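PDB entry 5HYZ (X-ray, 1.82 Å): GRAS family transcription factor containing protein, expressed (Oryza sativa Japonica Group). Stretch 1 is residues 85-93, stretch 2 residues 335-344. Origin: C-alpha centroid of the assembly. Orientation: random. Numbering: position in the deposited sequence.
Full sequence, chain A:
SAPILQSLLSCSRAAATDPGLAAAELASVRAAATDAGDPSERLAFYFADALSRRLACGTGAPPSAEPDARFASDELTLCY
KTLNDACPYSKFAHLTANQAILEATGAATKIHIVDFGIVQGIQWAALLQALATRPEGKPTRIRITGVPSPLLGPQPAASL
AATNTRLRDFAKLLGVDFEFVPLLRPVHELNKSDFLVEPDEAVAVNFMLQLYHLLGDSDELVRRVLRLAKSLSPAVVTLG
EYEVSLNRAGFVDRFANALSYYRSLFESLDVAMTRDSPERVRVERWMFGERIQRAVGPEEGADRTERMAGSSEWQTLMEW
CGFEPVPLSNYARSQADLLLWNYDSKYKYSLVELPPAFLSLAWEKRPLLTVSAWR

Stretch 1, residues 85-93: DACPYSKFA
Stretch 2 335-344: QADLLLWNYD

How do the two backbones meet? Stretch 1 closes one helix at Asp85 and Ala86, leaves helical geometry at Cys87 (phi/psi -134/157), and starts a second helix at Tyr89 with Pro88 (-92/7) in the N-cap position. Stretch 2 is helical over Gln335 to Leu339, and a type I turn runs from Leu340 to Tyr343, secured by Tyr343 N to Leu340 O at 3.0 Å. Helices 89-93 and 335-339 run nearly antiparallel, at 156°, with axes 10.2 Å apart at their closest. The register sets Phe92 CA 6.3 Å from Ala336 CA and Pro88 CA 7.4 Å from Leu340 CA. The contact buries 341 Å² over both sides and has no hydrogen bond across it, so packing carries it.

Why does Leu339 cover the most surface? Its CB points toward stretch 1, and chi1 153° (t) with chi2 76° (p) spreads the two methyls over the start of the second helix. Leu339 CD2 settles against the first helical turn, 4.0 Å from Pro88 CB, 3.9 Å from Phe92 CB and 3.6 Å from Phe92 N. Phe92 N already donates to Pro88 O at 2.8 Å, so an apolar methyl can rest beside it. Leu339 CD1 lies 3.6 Å from Lys91 CD; the exposed lysine, with chi1 to chi3 all t, lends its aliphatic chain to the contact.

What suits Pro88 to its place? Lacking an amide hydrogen, proline suits the N-cap, where the nitrogen is not needed as a donor in the helical hydrogen-bond pattern. Its CA-to-CB bond points toward stretch 2, and the compact, buried ring, puckered C-gamma endo, meets several side chains there. Pro88 CG lies 3.8 Å from Leu340 CD2, which is reachable because Leu340, though its CB points sideways, brings its end nearer with chi1 -67° (m) and chi2 176° (t). Pro88 CD lies 3.8 Å from Tyr343 CZ.

How does Tyr343 reach back from the turn? With phi/psi -70/104, chi1 -69° (m) and chi2 -82°, its long side chain carries the hydroxyl to the junction between the stretch 1 helices. Tyr343 OH is 3.5 Å from Pro88 CD and 3.7 Å from Cys87 C; Pro88 CD approaches the Tyr343 ring obliquely.

What closes the other end? Phe92, buried with chi1 166° (t) and chi2 73°, turns its ring edge to Ala336, with Phe92 CE1 4.0 Å from Ala336 CB. The small methyl of Ala336 points toward stretch 1, in keeping with the 6.3 Å between Phe92 CA and Ala336 CA.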

ATOM      1  N   ASP A  85       2.737  -8.039   2.706  1.00 25.15           N
ATOM      2  CA  ASP A  85       1.528  -7.412   3.198  1.00 31.53           C
ATOM      3  C   ASP A  85       1.734  -6.773   4.612  1.00 31.29           C
ATOM      4  O   ASP A  85       1.126  -5.778   4.959  1.00 32.51           O
ATOM      5  CB  ASP A  85       0.382  -8.428   3.218  1.00 35.16           C
ATOM      6  CG  ASP A  85      -0.925  -7.792   3.630  1.00 49.01           C
ATOM      7  OD1 ASP A  85      -1.573  -7.154   2.773  1.00 55.65           O
ATOM      8  OD2 ASP A  85      -1.289  -7.900   4.821  1.00 53.47           O
ATOM      9  N   ALA A  86       2.629  -7.319   5.416  1.00 24.91           N
ATOM     10  CA  ALA A  86       2.780  -6.792   6.770  1.00 28.20           C
ATOM     11  C   ALA A  86       3.817  -5.684   6.900  1.00 26.34           C
ATOM     12  O   ALA A  86       3.796  -4.903   7.856  1.00 27.34           O
ATOM     13  CB  ALA A  86       3.152  -7.941   7.716  1.00 30.61           C
ATOM     14  N   CYS A  87       4.772  -5.661   5.982  1.00 23.42           N
ATOM     15  CA  CYS A  87       5.956  -4.830   6.121  1.00 18.60           C
ATOM     16  C   CYS A  87       6.232  -4.107   4.802  1.00 18.59           C
ATOM     17  O   CYS A  87       5.815  -4.578   3.745  1.00 20.26           O
ATOM     18  CB  CYS A  87       7.162  -5.690   6.471  1.00 24.90           C
ATOM     19  SG  CYS A  87       6.956  -6.626   8.047  1.00 27.03           S
ATOM     20  N   PRO A  88       6.949  -2.997   4.857  1.00 15.20           N
ATOM     21  CA  PRO A  88       7.206  -2.191   3.654  1.00 17.62           C
ATOM     22  C   PRO A  88       8.500  -2.541   2.914  1.00 15.47           C
ATOM     23  O   PRO A  88       8.860  -1.813   1.952  1.00 15.02           O
ATOM     24  CB  PRO A  88       7.306  -0.776   4.213  1.00 17.95           C
ATOM     25  CG  PRO A  88       7.902  -0.971   5.577  1.00 20.57           C
ATOM     26  CD  PRO A  88       7.291  -2.260   6.096  1.00 18.56           C
ATOM     27  N   TYR A  89       9.178  -3.618   3.326  1.00 18.11           N
ATOM     28  CA  TYR A  89      10.478  -3.987   2.748  1.00 19.16           C
ATOM     29  C   TYR A  89      10.493  -4.085   1.225  1.00 13.39           C
ATOM     30  O   TYR A  89      11.300  -3.385   0.574  1.00 14.05           O
ATOM     31  CB  TYR A  89      10.981  -5.321   3.364  1.00 19.58           C
ATOM     32  CG  TYR A  89      11.095  -5.252   4.896  1.00 20.86           C
ATOM     33  CD1 TYR A  89      11.922  -4.328   5.502  1.00 27.20           C
ATOM     34  CD2 TYR A  89      10.366  -6.113   5.711  1.00 23.97           C
ATOM     35  CE1 TYR A  89      12.006  -4.226   6.905  1.00 25.15           C
ATOM     36  CE2 TYR A  89      10.455  -6.035   7.120  1.00 22.25           C
ATOM     37  CZ  TYR A  89      11.266  -5.103   7.697  1.00 19.19           C
ATOM     38  OH  TYR A  89      11.385  -5.008   9.081  1.00 24.66           O
ATOM     39  N   SER A  90       9.626  -4.906   0.631  1.00 19.23           N
ATOM     40  CA  SER A  90       9.714  -5.081  -0.806  1.00 21.42           C
ATOM     41  C   SER A  90       9.260  -3.824  -1.546  1.00 17.90           C
ATOM     42  O   SER A  90       9.829  -3.470  -2.577  1.00 15.70           O
ATOM     43  CB  SER A  90       8.912  -6.330  -1.292  1.00 24.65           C
ATOM     44  OG  SER A  90       7.510  -6.128  -1.080  1.00 36.90           O
ATOM     45  N   LYS A  91       8.275  -3.105  -1.026  1.00 13.73           N
ATOM     46  CA  LYS A  91       7.829  -1.936  -1.714  1.00 14.53           C
ATOM     47  C   LYS A  91       8.930  -0.872  -1.690  1.00 13.73           C
ATOM     48  O   LYS A  91       9.166  -0.177  -2.686  1.00 12.60           O
ATOM     49  CB  LYS A  91       6.506  -1.395  -1.087  1.00 19.29           C
ATOM     50  CG  LYS A  91       5.856  -0.309  -1.958  1.00 30.34           C
ATOM     51  CD  LYS A  91       4.333  -0.191  -1.775  1.00 42.02           C
ATOM     52  CE  LYS A  91       3.692   0.766  -2.812  1.00 46.64           C
ATOM     53  NZ  LYS A  91       2.681   1.741  -2.221  1.00 47.02           N
ATOM     54  N   PHE A  92       9.569  -0.719  -0.526  1.00 12.57           N
ATOM     55  CA  PHE A  92      10.693   0.217  -0.414  1.00 12.80           C
ATOM     56  C   PHE A  92      11.750  -0.068  -1.466  1.00 12.49           C
ATOM     57  O   PHE A  92      12.256   0.776  -2.203  1.00 11.97           O
ATOM     58  CB  PHE A  92      11.336   0.078   0.950  1.00 10.59           C
ATOM     59  CG  PHE A  92      12.690   0.752   1.028  1.00 14.36           C
ATOM     60  CD1 PHE A  92      12.793   2.144   1.063  1.00 16.42           C
ATOM     61  CD2 PHE A  92      13.835  -0.014   1.069  1.00 12.58           C
ATOM     62  CE1 PHE A  92      14.048   2.750   1.109  1.00 19.36           C
ATOM     63  CE2 PHE A  92      15.116   0.611   1.099  1.00 12.23           C
ATOM     64  CZ  PHE A  92      15.201   1.966   1.118  1.00 16.66           C
ATOM     65  N   ALA A  93      12.082  -1.339  -1.506  1.00 10.41           N
ATOM     66  CA  ALA A  93      13.166  -1.697  -2.430  1.00 13.24           C
ATOM     67  C   ALA A  93      12.776  -1.436  -3.895  1.00  9.75           C
ATOM     68  O   ALA A  93      13.490  -0.768  -4.682  1.00 12.61           O
ATOM     69  CB  ALA A  93      13.480  -3.182  -2.204  1.00 15.89           C
ATOM     70  N   GLN A 335      10.142   9.771  -1.607  1.00 20.68           N
ATOM     71  CA  GLN A 335       9.292   8.641  -2.037  1.00 18.97           C
ATOM     72  C   GLN A 335       9.211   7.562  -0.956  1.00 18.99           C
ATOM     73  O   GLN A 335       8.165   6.939  -0.683  1.00 17.79           O
ATOM     74  CB  GLN A 335       9.821   8.021  -3.297  1.00 19.50           C
ATOM     75  CG  GLN A 335       9.033   6.824  -3.688  1.00 27.26           C
ATOM     76  CD  GLN A 335       9.550   6.250  -4.951  1.00 27.76           C
ATOM     77  OE1 GLN A 335       8.828   6.207  -5.949  1.00 27.94           O
ATOM     78  NE2 GLN A 335      10.831   5.776  -4.929  1.00 31.34           N
ATOM     79  N   ALA A 336      10.342   7.350  -0.311  1.00 24.09           N
ATOM     80  CA  ALA A 336      10.338   6.386   0.800  1.00 25.74           C
ATOM     81  C   ALA A 336       9.572   6.857   2.030  1.00 25.06           C
ATOM     82  O   ALA A 336       8.876   6.062   2.649  1.00 22.86           O
ATOM     83  CB  ALA A 336      11.811   6.009   1.158  1.00 29.67           C
ATOM     84  N   ASP A 337       9.615   8.158   2.369  1.00 20.81           N
ATOM     85  CA  ASP A 337       8.723   8.697   3.390  1.00 22.00           C
ATOM     86  C   ASP A 337       7.277   8.604   3.045  1.00 23.36           C
ATOM     87  O   ASP A 337       6.440   8.334   3.886  1.00 24.18           O
ATOM     88  CB  ASP A 337       9.073  10.156   3.661  1.00 31.32           C
ATOM     89  CG  ASP A 337       9.931  10.323   4.895  1.00 41.31           C
ATOM     90  OD1 ASP A 337      10.291   9.301   5.540  1.00 50.98           O
ATOM     91  OD2 ASP A 337      10.254  11.479   5.235  1.00 50.54           O
ATOM     92  N   LEU A 338       6.956   8.786   1.771  1.00 16.89           N
ATOM     93  CA  LEU A 338       5.582   8.671   1.361  1.00 15.14           C
ATOM     94  C   LEU A 338       5.108   7.250   1.594  1.00 19.79           C
ATOM     95  O   LEU A 338       4.001   6.993   2.072  1.00 18.05           O
ATOM     96  CB  LEU A 338       5.440   9.063  -0.116  1.00 16.23           C
ATOM     97  CG  LEU A 338       4.071   8.856  -0.732  1.00 17.27           C
ATOM     98  CD1 LEU A 338       2.957   9.549   0.083  1.00 21.32           C
ATOM     99  CD2 LEU A 338       3.993   9.285  -2.212  1.00 18.80           C
ATOM    100  N   LEU A 339       5.959   6.276   1.259  1.00 16.15           N
ATOM    101  CA  LEU A 339       5.543   4.898   1.405  1.00 15.62           C
ATOM    102  C   LEU A 339       5.264   4.602   2.882  1.00 22.61           C
ATOM    103  O   LEU A 339       4.364   3.844   3.219  1.00 20.89           O
ATOM    104  CB  LEU A 339       6.679   3.995   0.827  1.00 22.46           C
ATOM    105  CG  LEU A 339       6.648   2.646   1.505  1.00 27.65           C
ATOM    106  CD1 LEU A 339       5.477   1.887   0.888  1.00 30.52           C
ATOM    107  CD2 LEU A 339       7.982   1.947   1.336  1.00 20.90           C
ATOM    108  N   LEU A 340       5.988   5.264   3.777  1.00 18.19           N
ATOM    109  CA  LEU A 340       5.886   4.950   5.193  1.00 22.26           C
ATOM    110  C   LEU A 340       4.785   5.766   5.892  1.00 25.75           C
ATOM    111  O   LEU A 340       4.571   5.634   7.105  1.00 23.74           O
ATOM    112  CB  LEU A 340       7.240   5.214   5.889  1.00 23.08           C
ATOM    113  CG  LEU A 340       8.416   4.290   5.488  1.00 23.00           C
ATOM    114  CD1 LEU A 340       9.711   4.729   6.166  1.00 21.65           C
ATOM    115  CD2 LEU A 340       8.075   2.816   5.820  1.00 22.21           C
ATOM    116  N   TRP A 341       4.111   6.625   5.131  1.00 19.56           N
ATOM    117  CA  TRP A 341       3.228   7.630   5.738  1.00 19.68           C
ATOM    118  C   TRP A 341       2.198   7.037   6.671  1.00 28.80           C
ATOM    119  O   TRP A 341       1.951   7.587   7.751  1.00 30.64           O
ATOM    120  CB  TRP A 341       2.504   8.430   4.651  1.00 20.10           C
ATOM    121  CG  TRP A 341       1.852   9.705   5.114  1.00 23.25           C
ATOM    122  CD1 TRP A 341       0.590   9.842   5.600  1.00 21.16           C
ATOM    123  CD2 TRP A 341       2.415  11.044   5.049  1.00 18.39           C
ATOM    124  NE1 TRP A 341       0.338  11.180   5.872  1.00 22.04           N
ATOM    125  CE2 TRP A 341       1.423  11.934   5.512  1.00 20.63           C
ATOM    126  CE3 TRP A 341       3.643  11.554   4.645  1.00 17.52           C
ATOM    127  CZ2 TRP A 341       1.626  13.315   5.592  1.00 18.90           C
ATOM    128  CZ3 TRP A 341       3.843  12.934   4.724  1.00 21.59           C
ATOM    129  CH2 TRP A 341       2.861  13.781   5.200  1.00 18.10           C
ATOM    130  N   ASN A 342       1.583   5.930   6.280  1.00 27.37           N
ATOM    131  CA  ASN A 342       0.529   5.367   7.139  1.00 34.60           C
ATOM    132  C   ASN A 342       0.959   4.432   8.281  1.00 36.78           C
ATOM    133  O   ASN A 342       0.112   3.968   9.067  1.00 40.75           O
ATOM    134  CB  ASN A 342      -0.492   4.619   6.273  1.00 37.69           C
ATOM    135  CG  ASN A 342      -1.540   5.548   5.709  1.00 45.17           C
ATOM    136  OD1 ASN A 342      -1.770   6.649   6.251  1.00 39.03           O
ATOM    137  ND2 ASN A 342      -2.176   5.131   4.606  1.00 40.95           N
ATOM    138  N   TYR A 343       2.245   4.119   8.362  1.00 32.60           N
ATOM    139  CA  TYR A 343       2.749   3.412   9.534  1.00 37.76           C
ATOM    140  C   TYR A 343       2.725   4.337  10.762  1.00 49.12           C
ATOM    141  O   TYR A 343       3.585   5.221  10.897  1.00 50.34           O
ATOM    142  CB  TYR A 343       4.156   2.867   9.264  1.00 31.55           C
ATOM    143  CG  TYR A 343       4.121   1.729   8.252  1.00 29.53           C
ATOM    144  CD1 TYR A 343       3.803   0.430   8.661  1.00 32.60           C
ATOM    145  CD2 TYR A 343       4.347   1.960   6.895  1.00 28.34           C
ATOM    146  CE1 TYR A 343       3.761  -0.615   7.746  1.00 29.51           C
ATOM    147  CE2 TYR A 343       4.259   0.948   5.979  1.00 27.47           C
ATOM    148  CZ  TYR A 343       3.977  -0.340   6.418  1.00 29.75           C
ATOM    149  OH  TYR A 343       3.917  -1.352   5.528  1.00 30.53           O
ATOM    150  N   ASP A 344       1.743   4.104  11.642  1.00 53.13           N
ATOM    151  CA  ASP A 344       1.538   4.904  12.856  1.00 53.87           C
ATOM    152  C   ASP A 344       2.699   4.813  13.830  1.00 52.63           C
ATOM    153  O   ASP A 344       3.736   4.191  13.545  1.00 47.00           O
ATOM    154  CB  ASP A 344       0.245   4.485  13.576  1.00 62.10           C
ATOM    155  CG  ASP A 344       0.416   3.224  14.419  1.00 68.34           C
ATOM    156  OD1 ASP A 344       1.194   2.328  14.030  1.00 70.44           O
ATOM    157  OD2 ASP A 344      -0.227   3.125  15.483  1.00 69.56           O
TER